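Local structure of putative transcriptional regulator (Streptomyces coelicolor, 2HXI) at residues 33-38 / 77-82; 90-95 / 99-104; 192-197 / 203-208. The protein probably binds regulatory DNA sequences and controls transcription, as a member of the TetR family of dimeric repressor-like proteins. One frame throughout, in Å; residues are numbered along the deposited sequence.

Contact 1. Residues 33-38 / 77-82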
ATOM      1  N   GLN B  33       8.129 -25.549 -12.318  1.00 27.90           N
ATOM      2  CA  GLN B  33       6.831 -26.087 -12.729  1.00 26.83           C
ATOM      3  C   GLN B  33       5.715 -26.040 -11.651  1.00 24.35           C
ATOM      4  O   GLN B  33       4.544 -25.747 -11.942  1.00 24.07           O
ATOM      5  CB  GLN B  33       7.003 -27.504 -13.273  1.00 27.37           C
ATOM      6  CG  GLN B  33       7.740 -27.533 -14.597  1.00 29.44           C
ATOM      7  CD  GLN B  33       8.051 -28.910 -14.992  1.00 34.95           C
ATOM      8  OE1 GLN B  33       8.693 -29.653 -14.232  1.00 32.99           O
ATOM      9  NE2 GLN B  33       7.558 -29.313 -16.165  1.00 36.94           N
ATOM     10  N   ILE B  34       6.072 -26.413 -10.430  1.00 21.81           N
ATOM     11  CA  ILE B  34       5.177 -26.313  -9.294  1.00 20.20           C
ATOM     12  C   ILE B  34       4.689 -24.849  -9.122  1.00 21.47           C
ATOM     13  O   ILE B  34       3.486 -24.597  -8.983  1.00 20.16           O
ATOM     14  CB  ILE B  34       5.882 -26.837  -8.005  1.00 20.15           C
ATOM     15  CG1 ILE B  34       6.238 -28.353  -8.180  1.00 17.91           C
ATOM     16  CG2 ILE B  34       5.015 -26.615  -6.794  1.00 16.09           C
ATOM     17  CD1 ILE B  34       7.207 -28.891  -7.041  1.00 18.87           C
ATOM     18  N   LEU B  35       5.640 -23.908  -9.151  1.00 21.85           N
ATOM     19  CA  LEU B  35       5.319 -22.482  -8.930  1.00 22.46           C
ATOM     20  C   LEU B  35       4.382 -21.943 -10.021  1.00 22.76           C
ATOM     21  O   LEU B  35       3.444 -21.178  -9.713  1.00 23.76           O
ATOM     22  CB  LEU B  35       6.634 -21.699  -8.932  1.00 21.61           C
ATOM     23  CG  LEU B  35       7.495 -22.067  -7.735  1.00 24.10           C
ATOM     24  CD1 LEU B  35       8.865 -21.407  -7.936  1.00 26.57           C
ATOM     25  CD2 LEU B  35       6.917 -21.695  -6.465  1.00 21.80           C
ATOM     26  N   ASP B  36       4.637 -22.322 -11.259  1.00 22.60           N
ATOM     27  CA  ASP B  36       3.798 -21.955 -12.386  1.00 24.77           C
ATOM     28  C   ASP B  36       2.393 -22.582 -12.323  1.00 24.17           C
ATOM     29  O   ASP B  36       1.385 -21.950 -12.689  1.00 22.74           O
ATOM     30  CB  ASP B  36       4.486 -22.301 -13.707  1.00 26.58           C
ATOM     31  CG  ASP B  36       5.548 -21.263 -14.132  1.00 29.92           C
ATOM     32  OD1 ASP B  36       5.724 -20.193 -13.479  1.00 34.23           O
ATOM     33  OD2 ASP B  36       6.244 -21.565 -15.124  1.00 38.90           O
ATOM     34  N   ALA B  37       2.308 -23.823 -11.854  1.00 22.04           N
ATOM     35  CA  ALA B  37       0.968 -24.409 -11.654  1.00 21.66           C
ATOM     36  C   ALA B  37       0.225 -23.628 -10.590  1.00 19.89           C
ATOM     37  O   ALA B  37      -0.992 -23.347 -10.691  1.00 19.80           O
ATOM     38  CB  ALA B  37       1.089 -25.891 -11.259  1.00 20.11           C
ATOM     39  N   ALA B  38       0.943 -23.275  -9.517  1.00 18.00           N
ATOM     40  CA  ALA B  38       0.329 -22.538  -8.436  1.00 16.75           C
ATOM     41  C   ALA B  38      -0.168 -21.165  -8.876  1.00 16.20           C
ATOM     42  O   ALA B  38      -1.222 -20.739  -8.458  1.00 16.56           O
ATOM     43  CB  ALA B  38       1.286 -22.359  -7.283  1.00 17.17           C
ATOM     44  N   LEU B  77       4.268 -19.229  -1.264  1.00 27.01           N
ATOM     45  CA  LEU B  77       3.630 -18.010  -1.818  1.00 24.31           C
ATOM     46  C   LEU B  77       4.618 -16.945  -2.256  1.00 25.08           C
ATOM     47  O   LEU B  77       4.421 -16.339  -3.283  1.00 23.27           O
ATOM     48  CB  LEU B  77       2.578 -17.424  -0.881  1.00 25.61           C
ATOM     49  CG  LEU B  77       1.302 -18.278  -0.725  1.00 25.45           C
ATOM     50  CD1 LEU B  77       0.263 -17.609   0.157  1.00 30.17           C
ATOM     51  CD2 LEU B  77       0.691 -18.695  -2.099  1.00 26.02           C
ATOM     52  N   ARG B  78       5.677 -16.699  -1.501  1.00 25.94           N
ATOM     53  CA  ARG B  78       6.723 -15.775  -1.963  1.00 26.72           C
ATOM     54  C   ARG B  78       7.331 -16.260  -3.249  1.00 25.86           C
ATOM     55  O   ARG B  78       7.604 -15.476  -4.146  1.00 27.01           O
ATOM     56  CB  ARG B  78       7.880 -15.674  -0.941  1.00 27.58           C
ATOM     57  CG  ARG B  78       7.552 -15.030   0.371  1.00 27.92           C
ATOM     58  CD  ARG B  78       8.870 -14.849   1.117  1.00 32.65           C
ATOM     59  NE  ARG B  78       9.812 -13.930   0.455  1.00 36.03           N
ATOM     60  CZ  ARG B  78      11.142 -14.029   0.547  1.00 39.75           C
ATOM     61  NH1 ARG B  78      11.693 -15.019   1.239  1.00 41.80           N
ATOM     62  NH2 ARG B  78      11.941 -13.146  -0.043  1.00 39.76           N
ATOM     63  N   ALA B  79       7.541 -17.581  -3.346  1.00 23.36           N
ATOM     64  CA  ALA B  79       8.194 -18.154  -4.478  1.00 22.31           C
ATOM     65  C   ALA B  79       7.278 -18.039  -5.689  1.00 20.48           C
ATOM     66  O   ALA B  79       7.721 -17.775  -6.781  1.00 20.39           O
ATOM     67  CB  ALA B  79       8.569 -19.611  -4.198  1.00 23.69           C
ATOM     68  N   VAL B  80       5.984 -18.211  -5.453  1.00 20.74           N
ATOM     69  CA  VAL B  80       5.041 -17.978  -6.545  1.00 20.02           C
ATOM     70  C   VAL B  80       5.015 -16.457  -6.946  1.00 19.55           C
ATOM     71  O   VAL B  80       4.933 -16.120  -8.111  1.00 20.11           O
ATOM     72  CB  VAL B  80       3.617 -18.394  -6.115  1.00 20.16           C
ATOM     73  CG1 VAL B  80       2.721 -18.247  -7.320  1.00 19.92           C
ATOM     74  CG2 VAL B  80       3.615 -19.895  -5.650  1.00 20.73           C
ATOM     75  N   ALA B  81       5.041 -15.560  -5.965  1.00 20.63           N
ATOM     76  CA  ALA B  81       5.053 -14.099  -6.276  1.00 21.42           C
ATOM     77  C   ALA B  81       6.278 -13.795  -7.167  1.00 21.88           C
ATOM     78  O   ALA B  81       6.172 -13.044  -8.157  1.00 23.26           O
ATOM     79  CB  ALA B  81       5.056 -13.306  -5.049  1.00 21.58           C
ATOM     80  N   ASP B  82       7.401 -14.470  -6.932  1.00 22.02           N
ATOM     81  CA  ASP B  82       8.565 -14.319  -7.813  1.00 22.22           C
ATOM     82  C   ASP B  82       8.253 -14.658  -9.254  1.00 23.23           C
ATOM     83  O   ASP B  82       8.733 -13.986 -10.173  1.00 21.83           O
ATOM     84  CB  ASP B  82       9.813 -15.104  -7.345  1.00 23.87           C
ATOM     85  CG  ASP B  82      11.083 -14.656  -8.111  1.00 24.79           C
ATOM     86  OD1 ASP B  82      11.686 -13.636  -7.668  1.00 23.83           O
ATOM     87  OD2 ASP B  82      11.427 -15.251  -9.181  1.00 25.32           O
TER
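Leu35 has CG anti to its carbonyl carbon (chi1 -67°), and this sends its isobutyl group out of helix 31-43 toward Ala79 and Val80 of helix 73-88. Val80 holds CG1 anti to the backbone N (chi1 -175°). Its other methyl, CG2, then lies beside that N and faces Leu35 and Ala38. The contact belongs to the N-terminal domain of the TetR fold, which probably binds DNA. There the first helix packs against the long helix that leads from this domain into the C-terminal domain. The predicted helix-turn-helix, residues 51-70, lies between the two segments in the sequence.

The segments 33-38 and 77-82 cross almost at a right angle (-84°), their axes 8.9 Å apart at the closest. Such a steep crossing keeps the touching patch short. Only 190 Å² is buried, both sides summed, and four residues carry it. Two of the four are alanines, whose short side chains let the backbones come near. The CA atoms of Leu35 and Val80 are 5.1 Å apart.

Leu35 and Val80 share most of the contact. Leu35 CD1 lies 4.0 Å from Ala79 O. Its CD2 passes over the backbone at Val80 N, 3.7 Å away, and also meets Val80 CG2 at 3.8 Å. Val80 CG2 touches two carbons of helix 31-43, since Ala38 CB also approaches it, at 3.8 Å. Around the contact, Phe70 touches Leu35 and Ala79, Leu55 of helix 52-58 touches Ala38, and Leu119 of helix 117-126 touches Val80. At the edge, Asp36 OD1 forms a salt bridge with Arg83 NE. The tightest spot is methyl on methyl: Leu35 CD2 lies 3.5 Å from Ala79 CB, closer than usual for two carbons.

Contact 2. Residues 90-95 / 99-104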
ATOM      1  N   ASP B  90       8.713 -10.476 -18.818  1.00 30.32           N
ATOM      2  CA  ASP B  90       8.567 -11.170 -20.099  1.00 32.76           C
ATOM      3  C   ASP B  90       8.516 -10.297 -21.300  1.00 32.63           C
ATOM      4  O   ASP B  90       7.512  -9.590 -21.571  1.00 32.30           O
ATOM      5  CB  ASP B  90       7.353 -12.114 -20.128  1.00 34.00           C
ATOM      6  CG  ASP B  90       7.712 -13.485 -19.690  1.00 37.26           C
ATOM      7  OD1 ASP B  90       8.915 -13.833 -19.866  1.00 39.31           O
ATOM      8  OD2 ASP B  90       6.819 -14.202 -19.182  1.00 38.57           O
ATOM      9  N   GLY B  91       9.615 -10.383 -22.047  1.00 33.15           N
ATOM     10  CA  GLY B  91       9.719  -9.649 -23.303  1.00 33.09           C
ATOM     11  C   GLY B  91      10.049  -8.196 -23.072  1.00 32.10           C
ATOM     12  O   GLY B  91       9.808  -7.356 -23.944  1.00 32.34           O
ATOM     13  N   TYR B  92      10.542  -7.870 -21.873  1.00 30.18           N
ATOM     14  CA  TYR B  92      10.889  -6.458 -21.605  1.00 28.66           C
ATOM     15  C   TYR B  92      12.181  -6.101 -22.314  1.00 28.09           C
ATOM     16  O   TYR B  92      13.112  -6.900 -22.360  1.00 27.19           O
ATOM     17  CB  TYR B  92      10.938  -6.131 -20.078  1.00 28.17           C
ATOM     18  CG  TYR B  92      11.425  -4.720 -19.783  1.00 25.12           C
ATOM     19  CD1 TYR B  92      10.503  -3.644 -19.686  1.00 25.63           C
ATOM     20  CD2 TYR B  92      12.792  -4.450 -19.668  1.00 20.35           C
ATOM     21  CE1 TYR B  92      10.951  -2.303 -19.461  1.00 21.97           C
ATOM     22  CE2 TYR B  92      13.251  -3.108 -19.444  1.00 22.66           C
ATOM     23  CZ  TYR B  92      12.321  -2.061 -19.336  1.00 23.68           C
ATOM     24  OH  TYR B  92      12.703  -0.758 -19.082  1.00 24.76           O
ATOM     25  N   ARG B  93      12.209  -4.913 -22.935  1.00 28.12           N
ATOM     26  CA  ARG B  93      13.426  -4.351 -23.506  1.00 29.42           C
ATOM     27  C   ARG B  93      13.574  -2.932 -22.986  1.00 28.46           C
ATOM     28  O   ARG B  93      12.582  -2.215 -22.945  1.00 29.80           O
ATOM     29  CB  ARG B  93      13.351  -4.357 -25.047  1.00 29.60           C
ATOM     30  CG  ARG B  93      13.089  -5.727 -25.611  1.00 32.58           C
ATOM     31  CD  ARG B  93      13.224  -5.678 -27.147  1.00 37.06           C
ATOM     32  NE  ARG B  93      12.212  -4.823 -27.770  1.00 41.63           N
ATOM     33  CZ  ARG B  93      12.255  -4.398 -29.038  1.00 43.98           C
ATOM     34  NH1 ARG B  93      13.268  -4.752 -29.841  1.00 43.45           N
ATOM     35  NH2 ARG B  93      11.279  -3.619 -29.513  1.00 44.43           N
ATOM     36  N   PRO B  94      14.786  -2.548 -22.537  1.00 28.99           N
ATOM     37  CA  PRO B  94      15.044  -1.237 -21.896  1.00 28.85           C
ATOM     38  C   PRO B  94      15.025  -0.000 -22.754  1.00 30.17           C
ATOM     39  O   PRO B  94      16.006   0.765 -22.734  1.00 32.79           O
ATOM     40  CB  PRO B  94      16.436  -1.415 -21.274  1.00 28.93           C
ATOM     41  CG  PRO B  94      17.130  -2.429 -22.137  1.00 29.09           C
ATOM     42  CD  PRO B  94      16.001  -3.389 -22.561  1.00 28.75           C
ATOM     43  N   GLU B  95      13.928   0.259 -23.462  1.00 28.86           N
ATOM     44  CA  GLU B  95      13.910   1.388 -24.371  1.00 28.71           C
ATOM     45  C   GLU B  95      13.615   2.738 -23.701  1.00 26.77           C
ATOM     46  O   GLU B  95      12.961   2.798 -22.648  1.00 26.15           O
ATOM     47  CB  GLU B  95      12.899   1.132 -25.461  1.00 29.75           C
ATOM     48  CG  GLU B  95      13.471   0.191 -26.528  1.00 38.14           C
ATOM     49  CD  GLU B  95      12.545  -0.014 -27.732  1.00 42.41           C
ATOM     50  OE1 GLU B  95      11.751   0.892 -28.084  1.00 43.04           O
ATOM     51  OE2 GLU B  95      12.649  -1.101 -28.337  1.00 46.59           O
ATOM     52  N   LYS B  99      13.658   7.518 -16.967  1.00 14.96           N
ATOM     53  CA  LYS B  99      12.348   7.715 -16.363  1.00 16.69           C
ATOM     54  C   LYS B  99      11.309   6.871 -17.110  1.00 14.99           C
ATOM     55  O   LYS B  99      10.423   6.264 -16.478  1.00 16.50           O
ATOM     56  CB  LYS B  99      12.028   9.221 -16.353  1.00 16.41           C
ATOM     57  CG  LYS B  99      12.636   9.935 -15.192  1.00 20.44           C
ATOM     58  CD  LYS B  99      12.203  11.434 -15.074  1.00 22.76           C
ATOM     59  CE  LYS B  99      10.754  11.676 -14.842  1.00 22.04           C
ATOM     60  NZ  LYS B  99      10.575  13.216 -15.057  1.00 20.59           N
ATOM     61  N   GLN B 100      11.431   6.770 -18.445  1.00 15.49           N
ATOM     62  CA  GLN B 100      10.513   5.950 -19.234  1.00 15.87           C
ATOM     63  C   GLN B 100      10.665   4.451 -18.845  1.00 16.33           C
ATOM     64  O   GLN B 100       9.650   3.714 -18.687  1.00 16.73           O
ATOM     65  CB  GLN B 100      10.832   6.110 -20.688  1.00 17.84           C
ATOM     66  CG  GLN B 100      10.371   7.489 -21.138  1.00 19.36           C
ATOM     67  CD  GLN B 100      10.605   7.697 -22.606  1.00 23.15           C
ATOM     68  OE1 GLN B 100      11.753   7.612 -23.096  1.00 20.83           O
ATOM     69  NE2 GLN B 100       9.502   7.939 -23.344  1.00 23.96           N
ATOM     70  N   ARG B 101      11.912   4.056 -18.582  1.00 14.62           N
ATOM     71  CA  ARG B 101      12.243   2.655 -18.221  1.00 14.83           C
ATOM     72  C   ARG B 101      11.661   2.330 -16.848  1.00 13.68           C
ATOM     73  O   ARG B 101      10.968   1.286 -16.675  1.00 14.31           O
ATOM     74  CB  ARG B 101      13.784   2.488 -18.211  1.00 14.73           C
ATOM     75  CG  ARG B 101      14.368   2.472 -19.637  1.00 13.91           C
ATOM     76  CD  ARG B 101      15.904   2.597 -19.607  1.00 17.56           C
ATOM     77  NE  ARG B 101      16.531   1.431 -19.002  1.00 18.96           N
ATOM     78  CZ  ARG B 101      17.845   1.340 -18.784  1.00 21.13           C
ATOM     79  NH1 ARG B 101      18.629   2.373 -19.100  1.00 21.42           N
ATOM     80  NH2 ARG B 101      18.362   0.210 -18.265  1.00 22.25           N
ATOM     81  N   LEU B 102      11.827   3.222 -15.887  1.00 14.85           N
ATOM     82  CA  LEU B 102      11.305   2.946 -14.535  1.00 13.63           C
ATOM     83  C   LEU B 102       9.780   2.907 -14.576  1.00 15.19           C
ATOM     84  O   LEU B 102       9.181   2.077 -13.926  1.00 17.22           O
ATOM     85  CB  LEU B 102      11.796   4.036 -13.537  1.00 14.25           C
ATOM     86  CG  LEU B 102      13.308   4.010 -13.201  1.00 13.55           C
ATOM     87  CD1 LEU B 102      13.623   5.203 -12.258  1.00 11.08           C
ATOM     88  CD2 LEU B 102      13.655   2.594 -12.586  1.00 16.41           C
ATOM     89  N   THR B 103       9.193   3.761 -15.420  1.00 14.94           N
ATOM     90  CA  THR B 103       7.709   3.837 -15.541  1.00 15.36           C
ATOM     91  C   THR B 103       7.210   2.557 -16.181  1.00 15.81           C
ATOM     92  O   THR B 103       6.243   1.959 -15.705  1.00 15.78           O
ATOM     93  CB  THR B 103       7.289   5.111 -16.342  1.00 16.75           C
ATOM     94  OG1 THR B 103       7.778   6.278 -15.646  1.00 16.52           O
ATOM     95  CG2 THR B 103       5.764   5.167 -16.415  1.00 16.20           C
ATOM     96  N   ALA B 104       7.912   2.116 -17.222  1.00 16.14           N
ATOM     97  CA  ALA B 104       7.550   0.870 -17.911  1.00 16.67           C
ATOM     98  C   ALA B 104       7.589  -0.346 -16.993  1.00 17.83           C
ATOM     99  O   ALA B 104       6.688  -1.197 -17.026  1.00 18.40           O
ATOM    100  CB  ALA B 104       8.399   0.697 -19.215  1.00 17.04           C
TER
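The chain makes an inverse gamma turn about Pro94, closed by Glu95 N to Arg93 O at 2.9 Å, and here the loop backbone comes nearest the helix: the CA atoms of Pro94 and Arg101 are 6.0 Å apart. Arg101, on helix 98-113, runs along this turn. Its CG lies 3.3 Å from Glu95 O, and its CD lies 3.6 Å from Pro94 O. The side chain of Arg101 then bends at chi3 (66°), and NE comes to 3.6 Å from Pro94 CB. Tyr92 has its CG anti to the backbone N (chi1 174°), which carries the ring toward the helix. The phenol oxygen OH rests 3.5 Å from Arg101 CB. It also lies at the edge of the guanidinium, near its plane, and the two flat groups are turned 30° apart.

This is the loop between helix 73-88 and helix 98-113, folded back on the first turns of the latter in the C-terminal domain of the TetR fold. Glu139 of helix 131-146 ties the polar ends together. Its OE2 accepts a hydrogen bond from Tyr92 OH and forms a salt bridge with Arg101 NE. With Arg101 cut back to an alanine, Glu139 would probably lose this charged mate and a gap would open beside Pro94. Farther along the helix, Ala104 CB meets the edge of the Tyr92 ring in its plane, 3.9 Å from CE1.

Contact 3. Residues 192-197 / 203-208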
ATOM      1  N   VAL B 192     -20.605   8.602   2.502  1.00 27.45           N
ATOM      2  CA  VAL B 192     -19.499   9.539   2.343  1.00 26.85           C
ATOM      3  C   VAL B 192     -19.405  10.508   3.553  1.00 23.44           C
ATOM      4  O   VAL B 192     -20.452  10.936   4.092  1.00 22.57           O
ATOM      5  CB  VAL B 192     -19.567  10.315   0.970  1.00 27.67           C
ATOM      6  CG1 VAL B 192     -20.786  11.148   0.876  1.00 30.50           C
ATOM      7  CG2 VAL B 192     -18.375  11.185   0.809  1.00 31.34           C
ATOM      8  N   ALA B 193     -18.163  10.848   3.957  1.00 22.25           N
ATOM      9  CA  ALA B 193     -17.905  11.681   5.162  1.00 21.65           C
ATOM     10  C   ALA B 193     -18.701  13.010   5.175  1.00 22.00           C
ATOM     11  O   ALA B 193     -19.269  13.402   6.215  1.00 22.91           O
ATOM     12  CB  ALA B 193     -16.389  11.968   5.297  1.00 21.77           C
ATOM     13  N   VAL B 194     -18.779  13.706   4.037  1.00 21.71           N
ATOM     14  CA  VAL B 194     -19.395  15.035   4.053  1.00 22.28           C
ATOM     15  C   VAL B 194     -20.906  15.044   4.358  1.00 21.66           C
ATOM     16  O   VAL B 194     -21.452  16.066   4.831  1.00 21.02           O
ATOM     17  CB  VAL B 194     -19.183  15.794   2.727  1.00 22.77           C
ATOM     18  CG1 VAL B 194     -20.023  15.160   1.542  1.00 24.60           C
ATOM     19  CG2 VAL B 194     -19.533  17.269   2.966  1.00 23.34           C
ATOM     20  N   LEU B 195     -21.555  13.898   4.121  1.00 20.84           N
ATOM     21  CA  LEU B 195     -23.024  13.852   4.214  1.00 22.98           C
ATOM     22  C   LEU B 195     -23.395  14.023   5.666  1.00 23.79           C
ATOM     23  O   LEU B 195     -23.134  13.130   6.474  1.00 23.61           O
ATOM     24  CB  LEU B 195     -23.596  12.565   3.644  1.00 22.00           C
ATOM     25  CG  LEU B 195     -23.421  12.286   2.193  1.00 24.54           C
ATOM     26  CD1 LEU B 195     -24.094  10.927   1.986  1.00 27.64           C
ATOM     27  CD2 LEU B 195     -24.050  13.345   1.307  1.00 22.54           C
ATOM     28  N   GLY B 196     -23.962  15.182   6.001  1.00 23.44           N
ATOM     29  CA  GLY B 196     -24.391  15.473   7.352  1.00 24.06           C
ATOM     30  C   GLY B 196     -23.413  16.421   8.060  1.00 23.87           C
ATOM     31  O   GLY B 196     -23.705  16.930   9.110  1.00 25.02           O
ATOM     32  N   ALA B 197     -22.261  16.692   7.447  1.00 23.84           N
ATOM     33  CA  ALA B 197     -21.260  17.625   8.019  1.00 23.36           C
ATOM     34  C   ALA B 197     -21.773  19.035   8.118  1.00 23.66           C
ATOM     35  O   ALA B 197     -22.380  19.557   7.169  1.00 25.90           O
ATOM     36  CB  ALA B 197     -19.971  17.603   7.138  1.00 21.51           C
ATOM     37  N   PRO B 203     -15.855  23.985   6.305  1.00 18.63           N
ATOM     38  CA  PRO B 203     -16.103  24.758   5.083  1.00 16.33           C
ATOM     39  C   PRO B 203     -15.422  24.210   3.866  1.00 17.55           C
ATOM     40  O   PRO B 203     -16.014  24.213   2.747  1.00 16.83           O
ATOM     41  CB  PRO B 203     -15.552  26.141   5.394  1.00 18.22           C
ATOM     42  CG  PRO B 203     -14.545  25.890   6.583  1.00 16.84           C
ATOM     43  CD  PRO B 203     -15.182  24.794   7.354  1.00 16.61           C
ATOM     44  N   ALA B 204     -14.175  23.740   4.041  1.00 16.54           N
ATOM     45  CA  ALA B 204     -13.450  23.217   2.894  1.00 16.69           C
ATOM     46  C   ALA B 204     -14.108  21.928   2.399  1.00 16.89           C
ATOM     47  O   ALA B 204     -14.301  21.719   1.224  1.00 17.92           O
ATOM     48  CB  ALA B 204     -11.945  22.987   3.262  1.00 13.64           C
ATOM     49  N   LEU B 205     -14.457  21.074   3.342  1.00 18.11           N
ATOM     50  CA  LEU B 205     -15.045  19.794   2.977  1.00 18.35           C
ATOM     51  C   LEU B 205     -16.356  20.025   2.222  1.00 17.93           C
ATOM     52  O   LEU B 205     -16.567  19.421   1.169  1.00 17.93           O
ATOM     53  CB  LEU B 205     -15.256  18.946   4.254  1.00 18.64           C
ATOM     54  CG  LEU B 205     -15.846  17.528   4.016  1.00 22.16           C
ATOM     55  CD1 LEU B 205     -15.017  16.649   3.054  1.00 21.12           C
ATOM     56  CD2 LEU B 205     -15.959  16.870   5.415  1.00 18.29           C
ATOM     57  N   SER B 206     -17.199  20.885   2.768  1.00 18.46           N
ATOM     58  CA  SER B 206     -18.486  21.208   2.149  1.00 21.09           C
ATOM     59  C   SER B 206     -18.285  21.807   0.738  1.00 20.21           C
ATOM     60  O   SER B 206     -19.020  21.484  -0.208  1.00 21.72           O
ATOM     61  CB  SER B 206     -19.257  22.150   3.114  1.00 22.93           C
ATOM     62  OG  SER B 206     -19.717  21.389   4.279  1.00 26.27           O
ATOM     63  N   HIS B 207     -17.264  22.642   0.584  1.00 19.39           N
ATOM     64  CA  HIS B 207     -16.950  23.338  -0.676  1.00 19.82           C
ATOM     65  C   HIS B 207     -16.561  22.313  -1.741  1.00 21.89           C
ATOM     66  O   HIS B 207     -17.014  22.402  -2.887  1.00 22.61           O
ATOM     67  CB  HIS B 207     -15.800  24.325  -0.467  1.00 20.62           C
ATOM     68  CG  HIS B 207     -15.339  24.991  -1.727  1.00 21.46           C
ATOM     69  ND1 HIS B 207     -16.107  25.926  -2.404  1.00 26.30           N
ATOM     70  CD2 HIS B 207     -14.221  24.809  -2.471  1.00 23.15           C
ATOM     71  CE1 HIS B 207     -15.461  26.310  -3.497  1.00 26.84           C
ATOM     72  NE2 HIS B 207     -14.311  25.662  -3.553  1.00 29.22           N
ATOM     73  N   PHE B 208     -15.710  21.349  -1.374  1.00 19.10           N
ATOM     74  CA  PHE B 208     -15.116  20.353  -2.319  1.00 20.38           C
ATOM     75  C   PHE B 208     -15.805  18.996  -2.401  1.00 22.20           C
ATOM     76  O   PHE B 208     -15.707  18.295  -3.390  1.00 21.29           O
ATOM     77  CB  PHE B 208     -13.658  20.056  -1.955  1.00 20.43           C
ATOM     78  CG  PHE B 208     -12.729  21.221  -2.185  1.00 14.88           C
ATOM     79  CD1 PHE B 208     -12.509  21.678  -3.471  1.00 21.19           C
ATOM     80  CD2 PHE B 208     -12.066  21.823  -1.117  1.00 19.10           C
ATOM     81  CE1 PHE B 208     -11.662  22.744  -3.702  1.00 21.10           C
ATOM     82  CE2 PHE B 208     -11.204  22.907  -1.303  1.00 21.71           C
ATOM     83  CZ  PHE B 208     -10.990  23.362  -2.669  1.00 20.38           C
TER
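Ala197 N donates to Val194 O at 2.8 Å, closing a type II beta turn between the two loop residues that touch helix 203-208. Gly196 holds positive phi in that turn, where a side chain would press on the carbonyl before it. A type I turn from Val192 to Leu195 overlaps it. Together they present Val194 and Ala197 to the short helix.

Val194 has its CG2 anti to the backbone N and reaches Leu205 CG at 3.8 Å. Leu205 likewise has its CG anti to the backbone N (chi1 -178°), which extends its side chain toward the loop. Its CD2 stays at a looser 4.4 Å from Ala197 CB. Ser206 borders the patch, and its OG makes a weak hydrogen bond with Phe202 O.

The second subunit of the TetR-family dimer lies against this region. Glu138 of that subunit accepts from Ala204 N and Leu205 N at the start of the helix, Arg134 of that subunit donates to Ala193 O, and Met137 of that subunit packs on Leu205. Between the two segments the contact is largely apolar packing, without a polar bond. It therefore probably holds by van der Waals contact, while the second subunit bonds to backbone atoms of both segments.

Overall arrangement
The three contacts follow one another along the chain and none touches another. Contact 1 lies in the part that probably binds DNA, beside the predicted helix-turn-helix. Contacts 2 and 3 belong to the C-terminal part. Contacts 1 and 2 are the nearest pair, with centres 24 Å apart and nearest atoms about 8 Å apart. Helix 73-88 leads from contact 1 toward the loop of contact 2. Contact 3 is remote: its centre is 46 Å from that of contact 1, across the centre of the chain, and 42 Å from that of contact 2. Of the three, contact 3 alone meets the second subunit.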